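PPR (Rhodospirillum centenum, PDB 1MZU) senses light through its N-terminal photoactive yellow protein domain, which carries 4'-hydroxycinnamic acid, and probably relays the signal by ATP-dependent phosphorylation of a histidine. Local coordinates at residues S55-I58 against P59-I63; A117-P120 against D121-W124; R65-T69 against E70-C74. All coordinates share one frame; numbering follows the deposited sequence.

Contact 1 of 3, residues S55-I58 against P59-I63. With HC4 (4'-hydroxycinnamic acid), chain D.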
loop_
_atom_site.group_PDB
_atom_site.type_symbol
_atom_site.label_atom_id
_atom_site.label_comp_id
_atom_site.label_asym_id
_atom_site.label_seq_id
_atom_site.Cartn_x
_atom_site.Cartn_y
_atom_site.Cartn_z
ATOM N N SER A 55 2.011 10.970 2.437
ATOM C CA SER A 55 3.348 10.661 1.931
ATOM C C SER A 55 4.130 11.766 1.240
ATOM O O SER A 55 5.360 11.773 1.295
ATOM C CB SER A 55 3.274 9.468 0.984
ATOM O OG SER A 55 2.738 9.828 -0.279
ATOM N N GLY A 56 3.417 12.625 0.512
ATOM C CA GLY A 56 4.040 13.717 -0.221
ATOM C C GLY A 56 4.327 13.313 -1.661
ATOM O O GLY A 56 4.900 14.088 -2.426
ATOM N N ARG A 57 3.937 12.086 -2.018
ATOM C CA ARG A 57 4.129 11.543 -3.365
ATOM C C ARG A 57 2.976 11.854 -4.295
ATOM O O ARG A 57 1.819 11.750 -3.908
ATOM C CB ARG A 57 4.329 10.019 -3.338
ATOM C CG ARG A 57 5.752 9.533 -3.107
ATOM C CD ARG A 57 6.153 9.626 -1.647
ATOM N NE ARG A 57 7.465 9.041 -1.392
ATOM C CZ ARG A 57 8.157 9.202 -0.265
ATOM N NH1 ARG A 57 7.664 9.934 0.728
ATOM N NH2 ARG A 57 9.351 8.635 -0.133
ATOM N N ILE A 58 3.315 12.208 -5.533
ATOM C CA ILE A 58 2.346 12.526 -6.581
ATOM C C ILE A 58 1.952 11.172 -7.204
ATOM O O ILE A 58 2.833 10.380 -7.545
ATOM C CB ILE A 58 2.965 13.521 -7.642
ATOM C CG1 ILE A 58 3.107 14.928 -7.042
ATOM C CG2 ILE A 58 2.093 13.628 -8.904
ATOM C CD1 ILE A 58 4.309 15.154 -6.120
ATOM N N PRO A 59 0.633 10.877 -7.323
ATOM C CA PRO A 59 0.143 9.612 -7.898
ATOM C C PRO A 59 0.618 9.227 -9.297
ATOM O O PRO A 59 0.805 8.056 -9.564
ATOM C CB PRO A 59 -1.375 9.799 -7.876
ATOM C CG PRO A 59 -1.580 10.606 -6.664
ATOM C CD PRO A 59 -0.505 11.652 -6.786
ATOM N N GLU A 60 0.856 10.212 -10.160
ATOM C CA GLU A 60 1.264 9.941 -11.540
ATOM C C GLU A 60 2.673 9.411 -11.824
ATOM O O GLU A 60 2.880 8.691 -12.800
ATOM C CB GLU A 60 0.903 11.123 -12.445
ATOM C CG GLU A 60 -0.606 11.284 -12.662
ATOM C CD GLU A 60 -1.342 11.925 -11.478
ATOM O OE1 GLU A 60 -2.243 11.268 -10.909
ATOM O OE2 GLU A 60 -1.049 13.097 -11.147
ATOM N N ARG A 61 3.630 9.750 -10.967
ATOM C CA ARG A 61 5.011 9.268 -11.116
ATOM C C ARG A 61 5.217 7.963 -10.336
ATOM O O ARG A 61 6.141 7.195 -10.612
ATOM C CB ARG A 61 6.029 10.337 -10.669
ATOM C CG ARG A 61 5.795 10.914 -9.278
ATOM C CD ARG A 61 6.753 12.074 -8.994
ATOM N NE ARG A 61 6.500 12.689 -7.686
ATOM C CZ ARG A 61 6.997 12.257 -6.526
ATOM N NH1 ARG A 61 7.797 11.198 -6.480
ATOM N NH2 ARG A 61 6.671 12.875 -5.399
ATOM N N VAL A 62 4.295 7.704 -9.410
ATOM C CA VAL A 62 4.303 6.523 -8.546
ATOM C C VAL A 62 3.609 5.298 -9.184
ATOM O O VAL A 62 4.035 4.168 -8.956
ATOM C CB VAL A 62 3.736 6.919 -7.136
ATOM C CG1 VAL A 62 3.419 5.732 -6.286
ATOM C CG2 VAL A 62 4.768 7.752 -6.405
ATOM N N ILE A 63 2.579 5.531 -10.007
ATOM C CA ILE A 63 1.849 4.456 -10.695
ATOM C C ILE A 63 2.718 3.860 -11.809
ATOM O O ILE A 63 3.263 4.586 -12.651
ATOM C CB ILE A 63 0.463 4.947 -11.239
ATOM C CG1 ILE A 63 -0.458 5.278 -10.061
ATOM C CG2 ILE A 63 -0.217 3.865 -12.092
ATOM C CD1 ILE A 63 -1.684 6.117 -10.413
HETATM C C1 HC4 D . 9.198 3.588 3.553
HETATM O O1 HC4 D . 10.177 3.657 2.739
HETATM C C2 HC4 D . 7.886 4.127 3.305
HETATM C C3 HC4 D . 7.620 4.889 2.249
HETATM C "C1'" HC4 D . 6.307 5.222 1.775
HETATM C "C2'" HC4 D . 6.178 6.067 0.583
HETATM C "C3'" HC4 D . 4.897 6.333 0.045
HETATM C "C4'" HC4 D . 3.750 5.721 0.627
HETATM C "C5'" HC4 D . 3.880 4.900 1.776
HETATM C "C6'" HC4 D . 5.144 4.651 2.311
HETATM O "O4'" HC4 D . 2.544 5.938 0.148
#
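Ser55 OG is gripped by three groups, and one of them, the backbone N of Arg57 at 3.1 Å, fixes the start of the residue whose chain packs against Val62. The other two are Glu51 O and Tyr47 OH. A first torsion of 76° sets OG between the backbone N and the carbonyl carbon, where it can reach forward to Arg57 N and form an ST turn just as helix 49-55 ends. Gly56 suits the next place because its phi is positive, and a CB there would press against the preceding carbonyl oxygen. Arg57 bends sharply at its second torsion, chi2 78°, folding its guanidinium back so that NH1 donates to Ser55 O at 3.0 Å. That oxygen lies at the edge of the guanidinium, in its plane, which holds the flat group with one face over HC4, C2' lying 3.7 Å from the plane. This belongs to the chromophore pocket of the PAS fold: Tyr47 and Glu51 bind the chromophore's phenolic end, and the arginine's charge would probably favour negative charge on the ring system. Nearer its root, Arg57 CB meets Val62 CG2 at 3.8 Å, so the aliphatic part of the long side chain serves as packing surface while its charged end serves the pocket. Ile58 is the N-cap of the single-turn helix 59-62, and Pro59 fits the first turn, where no backbone N-H is needed. Val62 CG2 also lies against Ile58 O at 3.5 Å. On the exposed side, Arg61 runs extended from CG to NE across Ile58, bringing its NH2 within 3.4 Å of Ile58 CD1, which lies at the guanidinium edge and in its plane.

Contact 2 of 3, residues A117-P120 against D121-W124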
loop_
_atom_site.group_PDB
_atom_site.type_symbol
_atom_site.label_atom_id
_atom_site.label_comp_id
_atom_site.label_asym_id
_atom_site.label_seq_id
_atom_site.Cartn_x
_atom_site.Cartn_y
_atom_site.Cartn_z
ATOM N N ALA A 117 -8.367 -8.168 -3.804
ATOM C CA ALA A 117 -9.310 -7.343 -4.565
ATOM C C ALA A 117 -10.286 -8.230 -5.330
ATOM O O ALA A 117 -10.114 -9.456 -5.373
ATOM C CB ALA A 117 -8.561 -6.444 -5.538
ATOM N N GLY A 118 -11.281 -7.592 -5.953
ATOM C CA GLY A 118 -12.293 -8.286 -6.741
ATOM C C GLY A 118 -11.774 -8.724 -8.091
ATOM O O GLY A 118 -12.320 -9.633 -8.722
ATOM N N VAL A 119 -10.719 -8.044 -8.532
ATOM C CA VAL A 119 -10.044 -8.324 -9.799
ATOM C C VAL A 119 -8.873 -9.260 -9.454
ATOM O O VAL A 119 -8.216 -9.069 -8.420
ATOM C CB VAL A 119 -9.490 -7.004 -10.435
ATOM C CG1 VAL A 119 -8.943 -7.256 -11.846
ATOM C CG2 VAL A 119 -10.567 -5.923 -10.463
ATOM N N PRO A 120 -8.652 -10.334 -10.255
ATOM C CA PRO A 120 -7.537 -11.248 -9.966
ATOM C C PRO A 120 -6.173 -10.566 -10.131
ATOM O O PRO A 120 -6.051 -9.591 -10.888
ATOM C CB PRO A 120 -7.740 -12.359 -10.994
ATOM C CG PRO A 120 -9.217 -12.407 -11.124
ATOM C CD PRO A 120 -9.557 -10.948 -11.248
ATOM N N ASP A 121 -5.186 -11.044 -9.361
ATOM C CA ASP A 121 -3.802 -10.535 -9.350
ATOM C C ASP A 121 -3.690 -9.131 -8.727
ATOM O O ASP A 121 -2.608 -8.578 -8.653
ATOM C CB ASP A 121 -3.174 -10.576 -10.775
ATOM C CG ASP A 121 -1.688 -10.159 -10.809
ATOM O OD1 ASP A 121 -1.304 -9.381 -11.711
ATOM O OD2 ASP A 121 -0.907 -10.601 -9.934
ATOM N N ARG A 122 -4.802 -8.572 -8.252
ATOM C CA ARG A 122 -4.792 -7.241 -7.637
ATOM C C ARG A 122 -4.978 -7.318 -6.125
ATOM O O ARG A 122 -5.721 -8.164 -5.634
ATOM C CB ARG A 122 -5.829 -6.311 -8.289
ATOM C CG ARG A 122 -5.586 -6.032 -9.777
ATOM C CD ARG A 122 -4.161 -5.529 -10.071
ATOM N NE ARG A 122 -3.712 -5.875 -11.421
ATOM C CZ ARG A 122 -4.020 -5.190 -12.521
ATOM N NH1 ARG A 122 -4.788 -4.107 -12.451
ATOM N NH2 ARG A 122 -3.549 -5.580 -13.695
ATOM N N TYR A 123 -4.236 -6.485 -5.391
ATOM C CA TYR A 123 -4.270 -6.469 -3.926
ATOM C C TYR A 123 -4.320 -5.051 -3.373
ATOM O O TYR A 123 -3.771 -4.124 -3.965
ATOM C CB TYR A 123 -3.029 -7.183 -3.354
ATOM C CG TYR A 123 -2.815 -8.585 -3.873
ATOM C CD1 TYR A 123 -2.003 -8.820 -5.011
ATOM C CD2 TYR A 123 -3.486 -9.683 -3.293
ATOM C CE1 TYR A 123 -1.875 -10.123 -5.570
ATOM C CE2 TYR A 123 -3.361 -10.999 -3.845
ATOM C CZ TYR A 123 -2.559 -11.203 -4.982
ATOM O OH TYR A 123 -2.449 -12.458 -5.539
ATOM N N TRP A 124 -4.916 -4.917 -2.195
ATOM C CA TRP A 124 -5.076 -3.635 -1.528
ATOM C C TRP A 124 -4.279 -3.483 -0.253
ATOM O O TRP A 124 -4.116 -4.435 0.516
ATOM C CB TRP A 124 -6.539 -3.392 -1.178
ATOM C CG TRP A 124 -7.405 -3.058 -2.328
ATOM C CD1 TRP A 124 -8.293 -3.878 -2.938
ATOM C CD2 TRP A 124 -7.457 -1.811 -3.023
ATOM N NE1 TRP A 124 -8.900 -3.234 -3.989
ATOM C CE2 TRP A 124 -8.410 -1.957 -4.065
ATOM C CE3 TRP A 124 -6.795 -0.576 -2.869
ATOM C CZ2 TRP A 124 -8.716 -0.909 -4.963
ATOM C CZ3 TRP A 124 -7.095 0.471 -3.760
ATOM C CH2 TRP A 124 -8.052 0.294 -4.794
#
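Val119 to Arg122 form a type II beta turn, closed by a weak bond from Arg122 N to Val119 O at 3.5 Å, and behind it Ala117 N gives a second weak bond to Arg122 O at 3.2 Å. Pro120 fits the second place of the turn because its ring already holds phi near the value required, whereas Asp121 in the third place takes a positive phi of 70°, a left-handed conformation that aspartate tolerates better than most residues with a side chain. Its CG stands opposite the backbone N, chi1 -176°, which carries the carboxylate off the turn, and OD2 accepts from Gly40 N. Inside the loop the methyl of Ala117 points into the second half of the contact. It lies obliquely to the Trp124 ring, with CB 3.6 Å from Trp124 NE1, and also meets Arg122 CB at 3.9 Å; a methyl is small enough to lie against both. The whole forms the connection of a beta hairpin, joining strand 107-116 to its antiparallel neighbour 122-128, the central strand of the PAS sheet. Beside the turn, Asp21 of the N-terminal segment accepts from both Gly118 N and Trp124 NE1, so the indole N-H is satisfied although the ring is buried. Farther along the strand the Trp124 ring meets that of Phe126, the planes almost parallel. On the outer side, Val119 and Arg122 lie side by side and point the same way, Val119 CB standing 4.1 Å from Arg122 CG. Arg122 CG also passes 3.8 Å from Pro120 O; the first two carbons of the arginine chain thus lie along the turn, and the side chain also touches Gln37 and Asp39 of the adjoining strand 34-39.

Contact 3 of 3, residues R65-T69 against E70-C74. With HC4 (4'-hydroxycinnamic acid), chain D.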
loop_
_atom_site.group_PDB
_atom_site.type_symbol
_atom_site.label_atom_id
_atom_site.label_comp_id
_atom_site.label_asym_id
_atom_site.label_seq_id
_atom_site.Cartn_x
_atom_site.Cartn_y
_atom_site.Cartn_z
ATOM N N ARG A 65 5.309 1.920 -10.949
ATOM C CA ARG A 65 6.516 1.562 -10.211
ATOM C C ARG A 65 6.210 0.552 -9.101
ATOM O O ARG A 65 5.066 0.443 -8.656
ATOM C CB ARG A 65 7.152 2.820 -9.608
ATOM C CG ARG A 65 8.335 3.418 -10.376
ATOM C CD ARG A 65 7.976 3.932 -11.771
ATOM N NE ARG A 65 9.051 4.750 -12.342
ATOM C CZ ARG A 65 10.125 4.277 -12.973
ATOM N NH1 ARG A 65 10.297 2.969 -13.138
ATOM N NH2 ARG A 65 11.039 5.121 -13.437
ATOM N N ASN A 66 7.237 -0.179 -8.670
ATOM C CA ASN A 66 7.108 -1.180 -7.613
ATOM C C ASN A 66 7.092 -0.541 -6.216
ATOM O O ASN A 66 8.006 0.215 -5.860
ATOM C CB ASN A 66 8.240 -2.211 -7.721
ATOM C CG ASN A 66 7.970 -3.493 -6.918
ATOM O OD1 ASN A 66 7.982 -3.497 -5.683
ATOM N ND2 ASN A 66 7.766 -4.592 -7.628
ATOM N N PHE A 67 6.052 -0.870 -5.441
ATOM C CA PHE A 67 5.855 -0.368 -4.074
ATOM C C PHE A 67 6.978 -0.767 -3.118
ATOM O O PHE A 67 7.489 0.074 -2.400
ATOM C CB PHE A 67 4.486 -0.848 -3.509
ATOM C CG PHE A 67 4.135 -0.285 -2.144
ATOM C CD1 PHE A 67 3.813 1.074 -1.985
ATOM C CD2 PHE A 67 4.142 -1.105 -1.010
ATOM C CE1 PHE A 67 3.503 1.616 -0.703
ATOM C CE2 PHE A 67 3.835 -0.581 0.294
ATOM C CZ PHE A 67 3.516 0.783 0.437
ATOM N N PHE A 68 7.367 -2.037 -3.145
ATOM C CA PHE A 68 8.389 -2.548 -2.232
ATOM C C PHE A 68 9.849 -2.306 -2.590
ATOM O O PHE A 68 10.656 -1.980 -1.712
ATOM C CB PHE A 68 8.146 -4.035 -1.941
ATOM C CG PHE A 68 6.753 -4.333 -1.464
ATOM C CD1 PHE A 68 6.379 -4.056 -0.134
ATOM C CD2 PHE A 68 5.785 -4.837 -2.356
ATOM C CE1 PHE A 68 5.040 -4.271 0.319
ATOM C CE2 PHE A 68 4.440 -5.056 -1.927
ATOM C CZ PHE A 68 4.065 -4.773 -0.588
ATOM N N THR A 69 10.178 -2.412 -3.875
ATOM C CA THR A 69 11.563 -2.218 -4.317
ATOM C C THR A 69 11.947 -0.795 -4.676
ATOM O O THR A 69 13.111 -0.443 -4.532
ATOM C CB THR A 69 11.930 -3.128 -5.517
ATOM O OG1 THR A 69 11.135 -2.773 -6.651
ATOM C CG2 THR A 69 11.710 -4.596 -5.167
ATOM N N GLU A 70 10.972 0.002 -5.133
ATOM C CA GLU A 70 11.202 1.391 -5.561
ATOM C C GLU A 70 10.584 2.531 -4.746
ATOM O O GLU A 70 11.320 3.378 -4.245
ATOM C CB GLU A 70 10.811 1.572 -7.044
ATOM C CG GLU A 70 11.567 0.674 -8.028
ATOM C CD GLU A 70 10.999 0.697 -9.442
ATOM O OE1 GLU A 70 9.832 0.299 -9.635
ATOM O OE2 GLU A 70 11.732 1.107 -10.364
ATOM N N VAL A 71 9.251 2.552 -4.610
ATOM C CA VAL A 71 8.544 3.627 -3.892
ATOM C C VAL A 71 8.651 3.617 -2.373
ATOM O O VAL A 71 8.885 4.663 -1.768
ATOM C CB VAL A 71 7.013 3.705 -4.275
ATOM C CG1 VAL A 71 6.359 4.969 -3.680
ATOM C CG2 VAL A 71 6.849 3.720 -5.783
ATOM N N ALA A 72 8.517 2.440 -1.766
ATOM C CA ALA A 72 8.552 2.335 -0.314
ATOM C C ALA A 72 9.491 1.259 0.225
ATOM O O ALA A 72 9.026 0.286 0.828
ATOM C CB ALA A 72 7.127 2.109 0.200
ATOM N N PRO A 73 10.827 1.450 0.081
ATOM C CA PRO A 73 11.826 0.479 0.558
ATOM C C PRO A 73 11.816 0.100 2.040
ATOM O O PRO A 73 12.203 -1.019 2.379
ATOM C CB PRO A 73 13.146 1.115 0.134
ATOM C CG PRO A 73 12.851 2.555 0.168
ATOM C CD PRO A 73 11.518 2.617 -0.505
ATOM N N CYS A 74 11.330 0.997 2.905
ATOM C CA CYS A 74 11.240 0.736 4.356
ATOM C C CYS A 74 10.276 -0.401 4.707
ATOM O O CYS A 74 10.276 -0.901 5.830
ATOM C CB CYS A 74 10.979 2.023 5.142
ATOM S SG CYS A 74 9.258 2.663 5.057
HETATM C C1 HC4 D . 9.198 3.588 3.553
HETATM O O1 HC4 D . 10.177 3.657 2.739
HETATM C C2 HC4 D . 7.886 4.127 3.305
HETATM C C3 HC4 D . 7.620 4.889 2.249
HETATM C "C1'" HC4 D . 6.307 5.222 1.775
HETATM C "C2'" HC4 D . 6.178 6.067 0.583
HETATM C "C3'" HC4 D . 4.897 6.333 0.045
HETATM C "C4'" HC4 D . 3.750 5.721 0.627
HETATM C "C5'" HC4 D . 3.880 4.900 1.776
HETATM C "C6'" HC4 D . 5.144 4.651 2.311
HETATM O "O4'" HC4 D . 2.544 5.938 0.148
#
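Ala72 sets its methyl over one face of the Phe67 ring, a CH-pi contact with CB 3.9 Å from the ring centroid and 18° off the normal. This is the tight half. The same CB lies 3.5 Å from HC4 C3, so a small side chain is wedged between aromatic ring and chromophore. Cys74 SG is bound covalently to HC4 C1, the thioester link of photoactive yellow proteins, and Cys74 N donates to HC4 O1 at 2.9 Å, holding the carbonyl in place. Phe67 turns its ring away from its own backbone N (chi1 -175°), which places it against the Ala72 methyl. Replacing Phe67 by an alanine would probably open a gap beside the Ala72 methyl, leaving it without its aromatic partner. Along the backbone the helix widens into a pi-type turn: Val71 N bonds to Asn66 O and Ala72 N to Phe67 O, each five residues back, and Asn66 O accepts from Glu70 N as well. Phe68 O is buried with no hydrogen-bonding partner in the model; Pro73 CA approaches it at 3.5 Å in a CA-H...O contact.

The solvent side is looser and polar. Asn66 caps the helix, its OD1 accepting from Thr69 N at 3.0 Å, while Glu70 OE1 accepts a nearly straight bond (173°) from Asn66 N at 2.8 Å through its anti lone pair. Arg65 NH1 stands 3.6 Å from Glu70 OE2, a long salt bridge of charges alone, since the oxygen lies well out of the guanidinium plane. Asn66 ND2 bonds to Ser41 O, Phe67 packs on strands 34-39 and 44-47, and Phe68 lies against Phe80 and Phe84 of helix 78-89.

Overall arrangement
From the N terminus, contact 1 comes first, turning the chain from helix 49-55 into the one-turn helix 59-62. Contact 3 follows after a single residue and rounds helix 67-71 as far as the chromophore-bearing cysteine. Contact 2 comes much later and closes the hairpin between strands 107-116 and 122-128. The three are in series; none nests within or crosses another. Contacts 1 and 3 touch directly, Val62 CG1 packing 4.0 Å from Val71 CG1, and both reach the chromophore, contact 1 through Ser55 and Arg57 ahead of its helix, contact 3 through Val71 to Cys74. Contact 2, its centre about 20 Å from that of contact 1, touches neither and joins the central strand to its neighbour.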